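Local structure of nitrite transporter NirC (Salmonella enterica subsp. enterica serovar Typhimurium, 4FC4) at residues G157-W162 and S193-S198; G82-L87 and L163-I168. The protein carries nitrite into and out of the cell across the cytoplasmic membrane, as a pentameric channel of the formate/nitrite transporter family. One frame throughout, in Å; residues are numbered along the deposited sequence.

Contact 1: G157-W162 and S193-S198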
loop_
_atom_site.group_PDB
_atom_site.type_symbol
_atom_site.label_atom_id
_atom_site.label_comp_id
_atom_site.label_asym_id
_atom_site.label_seq_id
_atom_site.Cartn_x
_atom_site.Cartn_y
_atom_site.Cartn_z
ATOM N N GLY B 157 21.361 17.139 -11.010
ATOM C CA GLY B 157 21.463 15.924 -11.797
ATOM C C GLY B 157 22.273 14.854 -11.059
ATOM O O GLY B 157 21.958 13.654 -11.108
ATOM N N ALA B 158 23.301 15.280 -10.334
ATOM C CA ALA B 158 24.056 14.319 -9.531
ATOM C C ALA B 158 23.130 13.769 -8.438
ATOM O O ALA B 158 23.034 12.552 -8.280
ATOM C CB ALA B 158 25.341 14.929 -8.967
ATOM N N LEU B 159 22.382 14.635 -7.752
ATOM C CA LEU B 159 21.519 14.149 -6.675
ATOM C C LEU B 159 20.363 13.212 -7.191
ATOM O O LEU B 159 20.007 12.208 -6.569
ATOM C CB LEU B 159 20.975 15.325 -5.900
ATOM C CG LEU B 159 21.914 15.972 -4.884
ATOM C CD1 LEU B 159 21.408 17.375 -4.598
ATOM C CD2 LEU B 159 22.073 15.192 -3.580
ATOM N N CYS B 160 19.799 13.552 -8.341
ATOM C CA CYS B 160 18.812 12.723 -8.956
ATOM C C CYS B 160 19.300 11.261 -9.180
ATOM O O CYS B 160 18.656 10.320 -8.716
ATOM C CB CYS B 160 18.365 13.345 -10.290
ATOM S SG CYS B 160 17.361 12.163 -11.211
ATOM N N ASN B 161 20.429 11.095 -9.865
ATOM C CA ASN B 161 20.851 9.791 -10.326
ATOM C C ASN B 161 21.401 8.913 -9.233
ATOM O O ASN B 161 21.414 7.681 -9.337
ATOM C CB ASN B 161 21.851 9.871 -11.497
ATOM C CG ASN B 161 21.744 8.650 -12.401
ATOM O OD1 ASN B 161 20.672 8.122 -12.491
ATOM N ND2 ASN B 161 22.861 8.183 -13.047
ATOM N N TRP B 162 21.873 9.551 -8.187
ATOM C CA TRP B 162 22.109 8.854 -6.936
ATOM C C TRP B 162 20.860 8.095 -6.615
ATOM O O TRP B 162 20.911 6.875 -6.422
ATOM C CB TRP B 162 22.429 9.851 -5.814
ATOM C CG TRP B 162 23.371 9.240 -4.794
ATOM C CD1 TRP B 162 23.719 7.897 -4.673
ATOM C CD2 TRP B 162 24.084 9.912 -3.717
ATOM N NE1 TRP B 162 24.581 7.699 -3.643
ATOM C CE2 TRP B 162 24.840 8.869 -3.014
ATOM C CE3 TRP B 162 24.209 11.234 -3.303
ATOM C CZ2 TRP B 162 25.705 9.168 -1.927
ATOM C CZ3 TRP B 162 25.055 11.527 -2.196
ATOM C CH2 TRP B 162 25.772 10.513 -1.527
ATOM N N SER B 193 12.092 16.468 -4.278
ATOM C CA SER B 193 13.164 17.306 -3.744
ATOM C C SER B 193 13.604 18.381 -4.751
ATOM O O SER B 193 14.410 19.208 -4.401
ATOM C CB SER B 193 14.381 16.446 -3.360
ATOM O OG SER B 193 14.080 15.457 -2.377
ATOM N N GLY B 194 13.131 18.350 -5.998
ATOM C CA GLY B 194 13.656 19.259 -7.050
ATOM C C GLY B 194 14.780 18.688 -7.934
ATOM O O GLY B 194 15.373 19.436 -8.696
ATOM N N TYR B 195 15.116 17.387 -7.885
ATOM C CA TYR B 195 16.328 16.969 -8.634
ATOM C C TYR B 195 16.088 16.743 -10.182
ATOM O O TYR B 195 14.972 16.648 -10.634
ATOM C CB TYR B 195 17.017 15.776 -7.982
ATOM C CG TYR B 195 17.303 15.918 -6.515
ATOM C CD1 TYR B 195 17.703 17.142 -5.955
ATOM C CD2 TYR B 195 17.166 14.805 -5.660
ATOM C CE1 TYR B 195 17.972 17.256 -4.591
ATOM C CE2 TYR B 195 17.422 14.907 -4.302
ATOM C CZ TYR B 195 17.838 16.121 -3.774
ATOM O OH TYR B 195 18.070 16.180 -2.424
ATOM N N GLU B 196 17.139 16.662 -10.975
ATOM C CA GLU B 196 17.009 16.701 -12.459
ATOM C C GLU B 196 17.343 15.342 -13.086
ATOM O O GLU B 196 18.459 14.819 -12.885
ATOM C CB GLU B 196 17.991 17.759 -13.059
ATOM C CG GLU B 196 17.658 19.242 -12.837
ATOM C CD GLU B 196 16.398 19.722 -13.554
ATOM O OE1 GLU B 196 16.361 19.953 -14.797
ATOM O OE2 GLU B 196 15.405 19.845 -12.839
ATOM N N HIS B 197 16.412 14.775 -13.854
ATOM C CA HIS B 197 16.666 13.499 -14.545
ATOM C C HIS B 197 16.820 13.781 -16.013
ATOM O O HIS B 197 15.925 14.343 -16.614
ATOM C CB HIS B 197 15.531 12.467 -14.257
ATOM C CG HIS B 197 15.847 11.072 -14.752
ATOM N ND1 HIS B 197 15.179 10.505 -15.752
ATOM C CD2 HIS B 197 16.863 10.156 -14.371
ATOM C CE1 HIS B 197 15.731 9.272 -16.029
ATOM N NE2 HIS B 197 16.744 9.059 -15.156
ATOM N N SER B 198 17.995 13.503 -16.575
ATOM C CA SER B 198 18.321 13.837 -18.004
ATOM C C SER B 198 17.283 13.264 -19.016
ATOM O O SER B 198 16.661 14.013 -19.776
ATOM C CB SER B 198 19.742 13.377 -18.359
ATOM O OG SER B 198 19.835 11.938 -18.339
#
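Residues 193-198 run as an irregular strip against helical turn 157-162, with CA of G157 4.6 Å from CA of E196 and CA of C160 4.9 Å from CA of Y195. The strip is the break in a transmembrane helix that is a hallmark of the FNT fold: a Schellman motif at G194 ends helix 177-192, and H197 is the N-cap of helix 198-209. L159 meets Y195 by CH-pi contact. L159 CB stands 3.6 Å from the Y195 ring centroid, 4° off the normal, while L159 CD1 reaches Y195 CE1. S193 CB lies over the opposite face, offset toward the rim. Nearer the backbone, CB of Y195 packs on CB of C160. G157 brings bare backbone to the loop, its CA giving a nearly straight CA-H...O contact of 3.4 Å to E196 O, an oxygen also hydrogen-bonded by N233. The E196 carboxylate turns away to a salt bridge with K145. H197 is fixed at both nitrogens, ND1 accepting from A200 N and NE2 bonded to T81 OG1. C160, with SG anti to its backbone N (chi1 169°), sets that sulfur at the edge of the imidazole, 3.6 Å from H197 CB.

Contact 2: G82-L87 and L163-I168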
loop_
_atom_site.group_PDB
_atom_site.type_symbol
_atom_site.label_atom_id
_atom_site.label_comp_id
_atom_site.label_asym_id
_atom_site.label_seq_id
_atom_site.Cartn_x
_atom_site.Cartn_y
_atom_site.Cartn_z
ATOM N N GLY B 82 21.013 4.453 -15.857
ATOM C CA GLY B 82 21.356 3.194 -15.167
ATOM C C GLY B 82 22.628 2.625 -15.788
ATOM O O GLY B 82 23.473 2.065 -15.081
ATOM N N HIS B 83 22.764 2.785 -17.106
ATOM C CA HIS B 83 23.984 2.409 -17.785
ATOM C C HIS B 83 25.209 3.044 -17.168
ATOM O O HIS B 83 26.290 2.394 -17.106
ATOM C CB HIS B 83 23.885 2.659 -19.302
ATOM C CG HIS B 83 23.053 1.635 -20.044
ATOM N ND1 HIS B 83 23.143 1.460 -21.367
ATOM C CD2 HIS B 83 22.081 0.721 -19.589
ATOM C CE1 HIS B 83 22.310 0.470 -21.775
ATOM N NE2 HIS B 83 21.652 0.008 -20.683
ATOM N N THR B 84 25.082 4.291 -16.671
ATOM C CA THR B 84 26.274 4.940 -16.075
ATOM C C THR B 84 26.878 4.096 -14.932
ATOM O O THR B 84 28.146 3.952 -14.865
ATOM C CB THR B 84 26.053 6.381 -15.571
ATOM O OG1 THR B 84 25.161 6.358 -14.475
ATOM C CG2 THR B 84 25.552 7.304 -16.648
ATOM N N MET B 85 25.986 3.567 -14.051
ATOM C CA MET B 85 26.373 2.608 -12.984
ATOM C C MET B 85 26.802 1.232 -13.491
ATOM O O MET B 85 27.874 0.754 -13.104
ATOM C CB MET B 85 25.280 2.426 -11.935
ATOM C CG MET B 85 25.615 1.494 -10.767
ATOM S SD MET B 85 24.189 1.455 -9.614
ATOM C CE MET B 85 23.040 0.379 -10.464
ATOM N N PHE B 86 26.003 0.618 -14.367
ATOM C CA PHE B 86 26.214 -0.776 -14.752
ATOM C C PHE B 86 27.580 -0.916 -15.416
ATOM O O PHE B 86 28.422 -1.810 -15.078
ATOM C CB PHE B 86 25.101 -1.272 -15.722
ATOM C CG PHE B 86 23.750 -1.543 -15.069
ATOM C CD1 PHE B 86 23.618 -2.432 -13.990
ATOM C CD2 PHE B 86 22.583 -0.923 -15.558
ATOM C CE1 PHE B 86 22.355 -2.689 -13.410
ATOM C CE2 PHE B 86 21.326 -1.168 -14.982
ATOM C CZ PHE B 86 21.212 -2.038 -13.904
ATOM N N LEU B 87 27.788 -0.023 -16.387
ATOM C CA LEU B 87 28.990 -0.040 -17.187
ATOM C C LEU B 87 30.227 0.250 -16.351
ATOM O O LEU B 87 31.280 -0.305 -16.610
ATOM C CB LEU B 87 28.857 0.897 -18.375
ATOM C CG LEU B 87 27.667 0.591 -19.296
ATOM C CD1 LEU B 87 27.724 1.501 -20.505
ATOM C CD2 LEU B 87 27.682 -0.851 -19.785
ATOM N N LEU B 163 19.721 8.805 -6.592
ATOM C CA LEU B 163 18.491 8.236 -6.108
ATOM C C LEU B 163 17.967 7.187 -7.111
ATOM O O LEU B 163 17.545 6.112 -6.721
ATOM C CB LEU B 163 17.425 9.326 -5.794
ATOM C CG LEU B 163 17.589 9.870 -4.378
ATOM C CD1 LEU B 163 16.853 11.198 -4.136
ATOM C CD2 LEU B 163 17.171 8.794 -3.356
ATOM N N VAL B 164 18.003 7.502 -8.401
ATOM C CA VAL B 164 17.516 6.566 -9.412
ATOM C C VAL B 164 18.406 5.280 -9.488
ATOM O O VAL B 164 17.860 4.152 -9.501
ATOM C CB VAL B 164 17.357 7.259 -10.787
ATOM C CG1 VAL B 164 16.836 6.259 -11.831
ATOM C CG2 VAL B 164 16.470 8.472 -10.620
ATOM N N CYS B 165 19.741 5.450 -9.536
ATOM C CA CYS B 165 20.641 4.308 -9.330
ATOM C C CYS B 165 20.449 3.586 -7.998
ATOM O O CYS B 165 20.618 2.372 -7.934
ATOM C CB CYS B 165 22.086 4.703 -9.497
ATOM S SG CYS B 165 22.433 4.972 -11.245
ATOM N N LEU B 166 20.106 4.306 -6.930
ATOM C CA LEU B 166 19.801 3.635 -5.683
ATOM C C LEU B 166 18.570 2.715 -5.841
ATOM O O LEU B 166 18.549 1.608 -5.293
ATOM C CB LEU B 166 19.633 4.631 -4.527
ATOM C CG LEU B 166 21.015 4.982 -3.926
ATOM C CD1 LEU B 166 21.013 6.349 -3.223
ATOM C CD2 LEU B 166 21.543 3.875 -3.016
ATOM N N ALA B 167 17.574 3.151 -6.629
ATOM C CA ALA B 167 16.385 2.368 -6.875
ATOM C C ALA B 167 16.781 1.127 -7.681
ATOM O O ALA B 167 16.371 0.012 -7.380
ATOM C CB ALA B 167 15.363 3.213 -7.617
ATOM N N ILE B 168 17.645 1.306 -8.670
ATOM C CA ILE B 168 18.043 0.171 -9.504
ATOM C C ILE B 168 18.790 -0.883 -8.707
ATOM O O ILE B 168 18.502 -2.090 -8.801
ATOM C CB ILE B 168 18.885 0.649 -10.684
ATOM C CG1 ILE B 168 17.987 1.508 -11.611
ATOM C CG2 ILE B 168 19.483 -0.549 -11.343
ATOM C CD1 ILE B 168 18.759 2.295 -12.630
#
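The second half of another broken transmembrane helix, 80-93, crosses the continuous helix 150-172 here. The axes of segments 82-87 and 163-168 are inclined at -61° and come within 9.8 Å; G82, T84, M85 and F86 touch C165 and I168. The backbones come nearest at G82 and C165, with CA atoms 6.0 Å apart; the bare G82 CA also receives CD1 of I168 at 3.7 Å. I168 has CG1 anti to its carbonyl carbon and CG2 anti to its backbone N, which sends one branch toward G82 and the other toward M85 and F86. Broken helices are a feature of the FNT fold, which resembles that of aquaporins, and this crossing joins the N-terminal and C-terminal halves of the chain. M85 reaches across to C165 and I168. Extended at its first two torsions and bent only at chi3 (77°), it lays SD 3.9 Å from CB of C165, then turns CE onto CG2 of I168 at 3.8 Å. C165 answers in kind, its SG lying 3.9 Å from CB of M85, so each sulfur packs on the other residue's beta carbon. M241 of helix 219-248 packs against both residues. F86 reaches the same I168 methyl from another direction, roughly at a right angle to M85 CE: CZ of F86 touches I168 CG2 at 3.4 Å, with CE1 and CE2 farther from that methyl, so the para end of the ring makes the contact. M85 CE sits over one face of this ring, displaced toward the rim, and the ring also packs on C9 and N12 of helix 3-22. T84 stays at the margin, its hydroxyl OG1 hydrogen-bonded to T81 O and 4.4 Å from C165 SG.

How the contacts relate
Helix 150-172 serves both contacts with successive turns, 157-162 for contact 1 and 163-168 for contact 2, whose centres lie 12 Å apart; in sequence the four segments alternate. They also touch directly: Y195 CE2 lies 3.8 Å from L163 CD1, and H197 CD2 is 4.1 Å from V164 CG2. T81, just ahead of segment 82-87, is a partner common to both, and its carbonyl oxygen also accepts a hydrogen bond from N161 ND2. The start of helix 80-93 is thus linked to H197, which is probably the conserved pore-lining histidine of FNT channels. Outward, L159 and L163 both pack on L40 of a neighbouring subunit.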